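Long-range contacts in NAD-dependent dehydrogenase (Rhizobium meliloti, PDB 4Z0P), which reduces glyoxylate and hydroxypyruvate with NADPH as electron donor, and is seen here with NADPH and oxalate bound: residues A[86-95]-A[309-317]; A[5-13]-A[27-35]. One frame throughout, in Å; residues are numbered along the deposited sequence. Where two conformers were deposited one is given.

In the fold
From the N terminus, contact 2 comes first. It lays residues 5-13 beside residues 27-35 and closes a short loop through helix 16-23, which starts the five-stranded parallel sheet at strands 8-12 and 32-34. Contact 1 opens later. It closes a far longer loop: strand 91-92, at the other edge of that sheet, meets residues 309-317 after the chain has passed through the seven-stranded NADPH-binding domain and helix 290-305. The two loops follow in series, neither nested nor crossed. Their centres lie about 19 Å apart and the two contacts do not touch. Contact 2 is local to one domain, whereas contact 1 ties the C-terminal tail back to the N-terminal domain beside the NADPH.

Contact 1 of 2, residues A[86-95]-A[309-317]; sequences LPDVPLVRFV and PLEHVVDKV. With NDP (NADPH dihydro-nicotinamide-adenine-dinucleotide phosphate), chain H.
The ammonium of K316 reaches across to the backbone of V89, with NZ 2.7 Å from V89 O and above the plane of that carbonyl. This holds for the conformer described; a second one was deposited. A water accepts from NZ and from L91 N and donates to V314 O, so it joins both segments.

Beyond it the chains run in opposite directions. V92 and V313 form the non-hydrogen-bonded pair of a single bridge. V314 N to L91 O (2.9 Å) and R93 N to H312 O (2.9 Å) flank them. P90 CB packs on L310 CD1 at 3.5 Å.

V95 wedges between two flat groups. Its CB lies 3.7 Å from the centroid of the H312 ring, a CH-pi contact over the face. Its CG2 sits over the centre of the R93 guanidinium. The H312 ring and the guanidinium are nearly perpendicular (89°). R93 CG lies between its backbone N and carbonyl carbon (chi1 76°), and the extended chain beyond carries the guanidinium to the NADPH. There R93 NH1 donates to the phosphate oxygen O2N at 2.8 Å, and NH2 to the same oxygen at 3.2 Å. NH1 also reaches A75 O. With an alanine in place of R93, this phosphate oxygen would probably lose both arginine donors, and V95 the flat group over its CG2.

Strand 91-92 is one of the two outermost strands of its sheet within this chain and bonds to strand 69-72 on its other side. Helix 290-305 packs against V92 through H296 and against L310 through Q300 and F304.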
loop_
_atom_site.group_PDB
_atom_site.type_symbol
_atom_site.label_atom_id
_atom_site.label_comp_id
_atom_site.label_asym_id
_atom_site.label_seq_id
_atom_site.Cartn_x
_atom_site.Cartn_y
_atom_site.Cartn_z
ATOM N N LEU A 86 -36.693 -16.311 -2.222
ATOM C CA LEU A 86 -36.319 -15.044 -1.554
ATOM C C LEU A 86 -37.583 -14.231 -1.317
ATOM O O LEU A 86 -38.339 -13.960 -2.241
ATOM C CB LEU A 86 -35.276 -14.249 -2.355
ATOM C CG LEU A 86 -34.858 -12.895 -1.721
ATOM C CD1 LEU A 86 -33.900 -13.051 -0.574
ATOM C CD2 LEU A 86 -34.240 -12.006 -2.789
ATOM N N PRO A 87 -37.863 -13.884 -0.045
ATOM C CA PRO A 87 -39.156 -13.262 0.223
ATOM C C PRO A 87 -39.259 -11.839 -0.260
ATOM O O PRO A 87 -38.259 -11.137 -0.382
ATOM C CB PRO A 87 -39.282 -13.346 1.760
ATOM C CG PRO A 87 -37.884 -13.384 2.223
ATOM C CD PRO A 87 -37.169 -14.229 1.208
ATOM N N ASP A 88 -40.495 -11.425 -0.525
ATOM C CA ASP A 88 -40.815 -10.085 -0.991
ATOM C C ASP A 88 -40.855 -9.114 0.200
ATOM O O ASP A 88 -41.896 -8.558 0.541
ATOM C CB ASP A 88 -42.161 -10.161 -1.748
ATOM C CG ASP A 88 -42.555 -8.869 -2.435
ATOM O OD1 ASP A 88 -41.687 -8.043 -2.737
ATOM O OD2 ASP A 88 -43.763 -8.690 -2.690
ATOM N N VAL A 89 -39.698 -8.924 0.832
ATOM C CA VAL A 89 -39.542 -8.070 1.997
ATOM C C VAL A 89 -38.184 -7.377 1.814
ATOM O O VAL A 89 -37.405 -7.799 0.956
ATOM C CB VAL A 89 -39.575 -8.894 3.317
ATOM C CG1 VAL A 89 -40.867 -9.653 3.471
ATOM C CG2 VAL A 89 -38.391 -9.864 3.404
ATOM N N PRO A 90 -37.883 -6.349 2.617
ATOM C CA PRO A 90 -36.626 -5.643 2.409
ATOM C C PRO A 90 -35.404 -6.532 2.569
ATOM O O PRO A 90 -35.359 -7.361 3.483
ATOM C CB PRO A 90 -36.612 -4.570 3.498
ATOM C CG PRO A 90 -38.051 -4.366 3.847
ATOM C CD PRO A 90 -38.723 -5.683 3.637
ATOM N N LEU A 91 -34.473 -6.367 1.635
ATOM C CA LEU A 91 -33.164 -6.985 1.691
ATOM C C LEU A 91 -32.148 -5.892 1.990
ATOM O O LEU A 91 -31.997 -4.945 1.195
ATOM C CB LEU A 91 -32.841 -7.674 0.365
ATOM C CG LEU A 91 -31.411 -8.184 0.168
ATOM C CD1 LEU A 91 -31.086 -9.265 1.183
ATOM C CD2 LEU A 91 -31.283 -8.751 -1.245
ATOM N N VAL A 92 -31.460 -6.031 3.122
ATOM C CA VAL A 92 -30.537 -5.028 3.630
ATOM C C VAL A 92 -29.120 -5.517 3.381
ATOM O O VAL A 92 -28.766 -6.600 3.849
ATOM C CB VAL A 92 -30.733 -4.804 5.148
ATOM C CG1 VAL A 92 -29.669 -3.867 5.712
ATOM C CG2 VAL A 92 -32.123 -4.244 5.421
ATOM N N ARG A 93 -28.300 -4.725 2.679
ATOM C CA ARG A 93 -26.901 -5.127 2.437
ATOM C C ARG A 93 -25.999 -4.622 3.560
ATOM O O ARG A 93 -26.369 -3.742 4.325
ATOM C CB ARG A 93 -26.423 -4.627 1.058
ATOM C CG ARG A 93 -26.102 -3.141 0.998
ATOM C CD ARG A 93 -26.085 -2.626 -0.433
ATOM N NE ARG A 93 -25.475 -1.313 -0.510
ATOM C CZ ARG A 93 -24.174 -1.091 -0.687
ATOM N NH1 ARG A 93 -23.304 -2.090 -0.805
ATOM N NH2 ARG A 93 -23.737 0.146 -0.725
ATOM N N PHE A 94 -24.790 -5.171 3.656
ATOM C CA PHE A 94 -23.832 -4.740 4.677
ATOM C C PHE A 94 -23.017 -3.549 4.187
ATOM O O PHE A 94 -22.374 -3.605 3.145
ATOM C CB PHE A 94 -22.904 -5.905 5.025
ATOM C CG PHE A 94 -21.976 -5.684 6.204
ATOM C CD1 PHE A 94 -22.361 -4.986 7.345
ATOM C CD2 PHE A 94 -20.689 -6.223 6.169
ATOM C CE1 PHE A 94 -21.494 -4.813 8.409
ATOM C CE2 PHE A 94 -19.825 -6.059 7.247
ATOM C CZ PHE A 94 -20.225 -5.351 8.356
ATOM N N VAL A 95 -23.118 -2.450 4.930
ATOM C CA VAL A 95 -22.339 -1.252 4.693
ATOM C C VAL A 95 -21.799 -0.878 6.065
ATOM O O VAL A 95 -22.577 -0.749 7.001
ATOM C CB VAL A 95 -23.223 -0.118 4.148
ATOM C CG1 VAL A 95 -22.440 1.187 4.042
ATOM C CG2 VAL A 95 -23.768 -0.483 2.772
ATOM N N PRO A 309 -37.329 3.848 8.942
ATOM C CA PRO A 309 -36.946 3.184 7.695
ATOM C C PRO A 309 -35.647 2.405 7.825
ATOM O O PRO A 309 -34.702 2.894 8.431
ATOM C CB PRO A 309 -36.773 4.332 6.689
ATOM C CG PRO A 309 -36.883 5.598 7.452
ATOM C CD PRO A 309 -37.522 5.300 8.767
ATOM N N LEU A 310 -35.610 1.204 7.259
ATOM C CA LEU A 310 -34.357 0.472 7.138
ATOM C C LEU A 310 -33.384 1.244 6.263
ATOM O O LEU A 310 -33.788 1.941 5.332
ATOM C CB LEU A 310 -34.600 -0.918 6.535
ATOM C CG LEU A 310 -35.359 -1.900 7.426
ATOM C CD1 LEU A 310 -35.929 -3.035 6.586
ATOM C CD2 LEU A 310 -34.436 -2.456 8.500
ATOM N N GLU A 311 -32.102 1.100 6.561
ATOM C CA GLU A 311 -31.021 1.705 5.773
ATOM C C GLU A 311 -30.348 0.632 4.928
ATOM O O GLU A 311 -30.362 -0.540 5.291
ATOM C CB GLU A 311 -30.010 2.365 6.707
ATOM C CG GLU A 311 -30.618 3.536 7.474
ATOM C CD GLU A 311 -29.830 3.958 8.702
ATOM O OE1 GLU A 311 -29.179 3.119 9.354
ATOM O OE2 GLU A 311 -29.888 5.151 9.033
ATOM N N HIS A 312 -29.779 1.043 3.790
ATOM C CA HIS A 312 -29.015 0.151 2.915
ATOM C C HIS A 312 -29.875 -0.949 2.308
ATOM O O HIS A 312 -29.422 -2.071 2.133
ATOM C CB HIS A 312 -27.800 -0.462 3.638
ATOM C CG HIS A 312 -27.070 0.510 4.506
ATOM N ND1 HIS A 312 -26.509 1.660 4.011
ATOM C CD2 HIS A 312 -26.854 0.528 5.841
ATOM C CE1 HIS A 312 -25.959 2.342 4.998
ATOM N NE2 HIS A 312 -26.149 1.672 6.120
ATOM N N VAL A 313 -31.099 -0.588 1.938
ATOM C CA VAL A 313 -32.015 -1.536 1.320
ATOM C C VAL A 313 -31.739 -1.595 -0.182
ATOM O O VAL A 313 -31.711 -0.576 -0.852
ATOM C CB VAL A 313 -33.471 -1.119 1.570
ATOM C CG1 VAL A 313 -34.455 -2.064 0.881
ATOM C CG2 VAL A 313 -33.744 -1.072 3.068
ATOM N N VAL A 314 -31.614 -2.806 -0.701
ATOM C CA VAL A 314 -31.327 -2.943 -2.119
ATOM C C VAL A 314 -32.570 -2.869 -2.993
ATOM O O VAL A 314 -33.693 -3.175 -2.576
ATOM C CB VAL A 314 -30.506 -4.202 -2.441
ATOM C CG1 VAL A 314 -29.277 -4.251 -1.544
ATOM C CG2 VAL A 314 -31.338 -5.463 -2.325
ATOM N N ASP A 315 -32.334 -2.404 -4.222
ATOM C CA ASP A 315 -33.333 -2.376 -5.295
ATOM C C ASP A 315 -33.195 -3.717 -6.004
ATOM O O ASP A 315 -32.212 -3.948 -6.703
ATOM C CB ASP A 315 -32.999 -1.230 -6.250
ATOM C CG ASP A 315 -33.954 -1.138 -7.430
ATOM O OD1 ASP A 315 -34.613 -2.134 -7.775
ATOM O OD2 ASP A 315 -34.005 -0.055 -8.041
ATOM N N LYS A 316 -34.152 -4.621 -5.804
ATOM C CA LYS A 316 -34.032 -5.994 -6.325
ATOM C C LYS A 316 -34.082 -6.073 -7.853
ATOM O O LYS A 316 -33.544 -7.003 -8.451
ATOM C CB LYS A 316 -35.116 -6.903 -5.727
ATOM C CG LYS A 316 -34.973 -7.141 -4.232
ATOM C CD LYS A 316 -35.838 -8.304 -3.776
ATOM C CE LYS A 316 -35.883 -8.416 -2.263
ATOM N NZ LYS A 316 -36.758 -7.378 -1.652
ATOM N N VAL A 317 -34.751 -5.125 -8.476
ATOM C CA VAL A 317 -34.803 -5.044 -9.947
ATOM C C VAL A 317 -33.444 -4.625 -10.534
ATOM O O VAL A 317 -32.967 -5.209 -11.516
ATOM C CB VAL A 317 -35.925 -4.073 -10.383
ATOM C CG1 VAL A 317 -35.944 -3.880 -11.899
ATOM C CG2 VAL A 317 -37.274 -4.583 -9.902
HETATM P PA NDP H . -22.522 0.681 -4.006
HETATM O O1A NDP H . -23.949 0.269 -4.332
HETATM O O2A NDP H . -22.326 1.690 -2.925
HETATM O O5B NDP H . -21.908 1.248 -5.352
HETATM C C5B NDP H . -22.094 0.654 -6.619
HETATM C C4B NDP H . -21.578 1.608 -7.662
HETATM O O4B NDP H . -21.619 0.922 -8.911
HETATM C C3B NDP H . -22.422 2.870 -7.829
HETATM O O3B NDP H . -21.535 3.948 -8.109
HETATM C C2B NDP H . -23.277 2.552 -9.037
HETATM O O2B NDP H . -23.696 3.676 -9.786
HETATM C C1B NDP H . -22.291 1.749 -9.845
HETATM N N9A NDP H . -23.001 0.957 -10.863
HETATM C C8A NDP H . -23.846 -0.084 -10.718
HETATM N N7A NDP H . -24.302 -0.558 -11.856
HETATM C C5A NDP H . -23.710 0.232 -12.800
HETATM C C6A NDP H . -23.790 0.271 -14.206
HETATM N N6A NDP H . -24.542 -0.599 -14.919
HETATM N N1A NDP H . -23.059 1.210 -14.871
HETATM C C2A NDP H . -22.313 2.069 -14.161
HETATM N N3A NDP H . -22.169 2.134 -12.834
HETATM C C4A NDP H . -22.893 1.170 -12.206
HETATM O O3 NDP H . -21.759 -0.716 -3.733
HETATM P PN NDP H . -20.423 -0.812 -2.816
HETATM O O1N NDP H . -19.443 0.237 -3.219
HETATM O O2N NDP H . -20.790 -0.945 -1.381
HETATM O O5D NDP H . -19.962 -2.270 -3.261
HETATM C C5D NDP H . -19.593 -2.497 -4.607
HETATM C C4D NDP H . -19.410 -3.984 -4.871
HETATM O O4D NDP H . -18.171 -4.440 -4.324
HETATM C C3D NDP H . -20.425 -4.922 -4.232
HETATM O O3D NDP H . -21.645 -4.957 -5.000
HETATM C C2D NDP H . -19.740 -6.274 -4.192
HETATM O O2D NDP H . -20.026 -7.021 -5.388
HETATM C C1D NDP H . -18.248 -5.851 -4.202
HETATM N N1N NDP H . -17.533 -6.265 -2.993
HETATM C C2N NDP H . -16.477 -7.167 -3.061
HETATM C C3N NDP H . -15.786 -7.550 -1.951
HETATM C C7N NDP H . -14.550 -8.398 -2.008
HETATM O O7N NDP H . -14.154 -8.920 -0.947
HETATM N N7N NDP H . -13.932 -8.590 -3.153
HETATM C C4N NDP H . -16.208 -7.041 -0.623
HETATM C C5N NDP H . -17.355 -6.099 -0.642
HETATM C C6N NDP H . -17.945 -5.731 -1.763
HETATM P P2B NDP H . -24.853 4.655 -9.243
HETATM O O1X NDP H . -24.189 5.413 -8.122
HETATM O O2X NDP H . -25.129 5.513 -10.465
HETATM O O3X NDP H . -25.985 3.797 -8.817
HETATM O O HOH W 1 -39.186 -7.137 -2.290
HETATM O O HOH W 2 -35.129 -4.875 -0.876
#

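Contact 2 of 2, residues A[5-13]-A[27-35]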
loop_
_atom_site.group_PDB
_atom_site.type_symbol
_atom_site.label_atom_id
_atom_site.label_comp_id
_atom_site.label_asym_id
_atom_site.label_seq_id
_atom_site.Cartn_x
_atom_site.Cartn_y
_atom_site.Cartn_z
ATOM N N LYS A 5 -39.530 -12.424 21.845
ATOM C CA LYS A 5 -38.866 -11.721 20.706
ATOM C C LYS A 5 -38.497 -12.713 19.616
ATOM O O LYS A 5 -38.171 -13.868 19.901
ATOM C CB LYS A 5 -37.597 -11.011 21.171
ATOM C CG LYS A 5 -37.820 -9.831 22.094
ATOM C CD LYS A 5 -36.539 -9.029 22.275
ATOM C CE LYS A 5 -36.801 -7.677 22.921
ATOM N NZ LYS A 5 -35.795 -6.668 22.495
ATOM N N SER A 6 -38.512 -12.263 18.365
ATOM C CA SER A 6 -38.113 -13.133 17.283
ATOM C C SER A 6 -36.669 -13.572 17.448
ATOM O O SER A 6 -35.794 -12.738 17.759
ATOM C CB SER A 6 -38.239 -12.438 15.929
ATOM O OG SER A 6 -37.743 -13.307 14.925
ATOM N N PRO A 7 -36.408 -14.870 17.225
ATOM C CA PRO A 7 -35.013 -15.272 17.005
ATOM C C PRO A 7 -34.380 -14.628 15.778
ATOM O O PRO A 7 -35.070 -14.000 14.948
ATOM C CB PRO A 7 -35.101 -16.796 16.796
ATOM C CG PRO A 7 -36.403 -17.205 17.410
ATOM C CD PRO A 7 -37.324 -16.031 17.209
ATOM N N VAL A 8 -33.066 -14.797 15.663
ATOM C CA VAL A 8 -32.327 -14.357 14.491
ATOM C C VAL A 8 -31.628 -15.584 13.964
ATOM O O VAL A 8 -30.910 -16.254 14.708
ATOM C CB VAL A 8 -31.262 -13.276 14.800
ATOM C CG1 VAL A 8 -30.525 -12.857 13.533
ATOM C CG2 VAL A 8 -31.901 -12.054 15.431
ATOM N N ILE A 9 -31.880 -15.889 12.699
ATOM C CA ILE A 9 -31.186 -16.972 12.002
ATOM C C ILE A 9 -29.862 -16.423 11.459
ATOM O O ILE A 9 -29.839 -15.368 10.834
ATOM C CB ILE A 9 -32.021 -17.461 10.812
ATOM C CG1 ILE A 9 -33.296 -18.147 11.318
ATOM C CG2 ILE A 9 -31.219 -18.392 9.916
ATOM C CD1 ILE A 9 -34.412 -18.202 10.289
ATOM N N VAL A 10 -28.795 -17.188 11.689
ATOM C CA VAL A 10 -27.452 -16.867 11.186
ATOM C C VAL A 10 -27.034 -18.042 10.278
ATOM O O VAL A 10 -26.891 -19.182 10.730
ATOM C CB VAL A 10 -26.452 -16.661 12.339
ATOM C CG1 VAL A 10 -25.039 -16.443 11.798
ATOM C CG2 VAL A 10 -26.871 -15.468 13.199
ATOM N N ASP A 11 -26.875 -17.749 8.982
ATOM C CA ASP A 11 -26.449 -18.751 7.991
ATOM C C ASP A 11 -25.367 -18.137 7.118
ATOM O O ASP A 11 -25.625 -17.724 5.981
ATOM C CB ASP A 11 -27.627 -19.233 7.148
ATOM C CG ASP A 11 -27.280 -20.384 6.262
ATOM O OD1 ASP A 11 -26.225 -21.007 6.408
ATOM O OD2 ASP A 11 -28.090 -20.693 5.384
ATOM N N LEU A 12 -24.156 -18.091 7.674
ATOM C CA LEU A 12 -23.040 -17.370 7.089
ATOM C C LEU A 12 -21.895 -18.286 6.768
ATOM O O LEU A 12 -21.273 -18.815 7.685
ATOM C CB LEU A 12 -22.516 -16.339 8.095
ATOM C CG LEU A 12 -23.461 -15.198 8.459
ATOM C CD1 LEU A 12 -22.881 -14.367 9.604
ATOM C CD2 LEU A 12 -23.739 -14.338 7.257
ATOM N N LYS A 13 -21.562 -18.415 5.479
ATOM C CA LYS A 13 -20.436 -19.242 5.084
ATOM C C LYS A 13 -19.171 -18.398 5.168
ATOM O O LYS A 13 -18.600 -18.017 4.156
ATOM C CB LYS A 13 -20.638 -19.828 3.690
ATOM C CG LYS A 13 -19.660 -20.906 3.287
ATOM C CD LYS A 13 -20.284 -21.836 2.240
ATOM C CE LYS A 13 -19.277 -22.808 1.637
ATOM N NZ LYS A 13 -18.539 -22.214 0.488
ATOM N N PHE A 27 -27.095 -10.072 19.706
ATOM C CA PHE A 27 -28.565 -10.055 19.720
ATOM C C PHE A 27 -29.149 -10.309 21.113
ATOM O O PHE A 27 -29.845 -11.293 21.328
ATOM C CB PHE A 27 -29.078 -11.072 18.706
ATOM C CG PHE A 27 -28.531 -10.852 17.327
ATOM C CD1 PHE A 27 -28.970 -9.785 16.563
ATOM C CD2 PHE A 27 -27.580 -11.711 16.796
ATOM C CE1 PHE A 27 -28.451 -9.561 15.295
ATOM C CE2 PHE A 27 -27.070 -11.494 15.520
ATOM C CZ PHE A 27 -27.507 -10.416 14.778
ATOM N N PRO A 28 -28.832 -9.431 22.075
ATOM C CA PRO A 28 -29.254 -9.701 23.450
ATOM C C PRO A 28 -30.773 -9.811 23.541
ATOM O O PRO A 28 -31.487 -9.050 22.891
ATOM C CB PRO A 28 -28.698 -8.509 24.244
ATOM C CG PRO A 28 -28.278 -7.500 23.240
ATOM C CD PRO A 28 -27.970 -8.238 21.983
ATOM N N GLY A 29 -31.247 -10.799 24.283
ATOM C CA GLY A 29 -32.681 -11.015 24.462
ATOM C C GLY A 29 -33.346 -11.856 23.378
ATOM O O GLY A 29 -34.544 -12.124 23.479
ATOM N N ARG A 30 -32.598 -12.272 22.350
ATOM C CA ARG A 30 -33.128 -13.098 21.254
ATOM C C ARG A 30 -32.366 -14.397 21.175
ATOM O O ARG A 30 -31.162 -14.421 21.376
ATOM C CB ARG A 30 -32.951 -12.399 19.896
ATOM C CG ARG A 30 -33.637 -11.063 19.784
ATOM C CD ARG A 30 -33.391 -10.428 18.441
ATOM N NE ARG A 30 -34.014 -9.110 18.416
ATOM C CZ ARG A 30 -35.292 -8.867 18.143
ATOM N NH1 ARG A 30 -36.144 -9.840 17.828
ATOM N NH2 ARG A 30 -35.727 -7.621 18.170
ATOM N N GLU A 31 -33.063 -15.461 20.827
ATOM C CA GLU A 31 -32.422 -16.714 20.489
ATOM C C GLU A 31 -31.700 -16.520 19.159
ATOM O O GLU A 31 -32.257 -15.918 18.243
ATOM C CB GLU A 31 -33.446 -17.837 20.371
ATOM C CG GLU A 31 -32.794 -19.194 20.142
ATOM C CD GLU A 31 -33.771 -20.339 19.914
ATOM O OE1 GLU A 31 -35.001 -20.116 19.860
ATOM O OE2 GLU A 31 -33.271 -21.476 19.761
ATOM N N VAL A 32 -30.449 -16.987 19.075
ATOM C CA VAL A 32 -29.657 -16.923 17.847
ATOM C C VAL A 32 -29.536 -18.363 17.377
ATOM O O VAL A 32 -29.149 -19.225 18.144
ATOM C CB VAL A 32 -28.270 -16.305 18.089
ATOM C CG1 VAL A 32 -27.482 -16.264 16.791
ATOM C CG2 VAL A 32 -28.433 -14.900 18.649
ATOM N N ILE A 33 -29.907 -18.620 16.128
ATOM C CA ILE A 33 -29.949 -19.961 15.564
ATOM C C ILE A 33 -28.893 -19.988 14.458
ATOM O O ILE A 33 -29.143 -19.533 13.340
ATOM C CB ILE A 33 -31.353 -20.286 15.023
ATOM C CG1 ILE A 33 -32.404 -20.137 16.120
ATOM C CG2 ILE A 33 -31.392 -21.680 14.463
ATOM C CD1 ILE A 33 -33.828 -20.220 15.633
ATOM N N ASP A 34 -27.710 -20.512 14.793
ATOM C CA ASP A 34 -26.601 -20.600 13.865
ATOM C C ASP A 34 -26.718 -21.900 13.084
ATOM O O ASP A 34 -26.508 -22.995 13.633
ATOM C CB ASP A 34 -25.278 -20.559 14.616
ATOM C CG ASP A 34 -24.064 -20.622 13.708
ATOM O OD1 ASP A 34 -24.188 -20.677 12.464
ATOM O OD2 ASP A 34 -22.931 -20.629 14.268
ATOM N N LEU A 35 -27.027 -21.778 11.807
ATOM C CA LEU A 35 -27.223 -22.944 10.959
ATOM C C LEU A 35 -25.951 -23.707 10.591
ATOM O O LEU A 35 -26.026 -24.787 9.998
ATOM C CB LEU A 35 -28.069 -22.611 9.743
ATOM C CG LEU A 35 -29.474 -22.052 10.021
ATOM C CD1 LEU A 35 -30.277 -21.874 8.733
ATOM C CD2 LEU A 35 -30.279 -22.930 10.981
HETATM O O HOH W 3 -35.935 -15.379 20.785
HETATM O O HOH W 4 -39.037 -9.405 17.847
HETATM O O HOH W 5 -23.573 -19.706 10.037
#
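Four backbone bonds zip the two segments together. V8 N donates to E31 O, and I33 N to V8 O. V10 N then meets I33 O in an almost straight bond (177°), although the donor stands above the carbonyl plane. L35 N closes the ladder on V10 O at 2.8 Å. The strands run parallel.

Side chains alternate between the two faces of the sheet. On the face of V8 and V10, V10 CG2 touches V32 CG1 at 3.7 Å. With CG1 anti to the backbone N (chi1 -180°), V8 sets CG2 over the F27 ring, 3.9 Å above its plane and toward the rim. V8 CG2 also meets R30 CD at 3.7 Å. I9 and I33 share the other face. I9 CG2 packs on L35 CD1 at 3.8 Å, and I33 CD1 meets P7 CB.

R30 ties the start of the ladder. Its extended chain runs past S6 O, and the turn about CD-NE (chi4 -84°) swings NH1 back to a lone pair of that oxygen at 2.9 Å, in the plane of the guanidinium. One water links NH1 to S6 N, and another joins K5 O to E31 N. A type II turn from F27 to R30 presents both side chains.

Further out, R30 NH2 forms a salt bridge with E305 of helix 290-305, and F27 meets F294 of that helix. V10, V32 and D34 rest on helix 16-23. Strand 8-12, helix 16-23 and strand 32-34 thus make a beta-alpha-beta crossover. It opens a parallel sheet of strand order 2-1-3-4-5, as in flavodoxin-like folds.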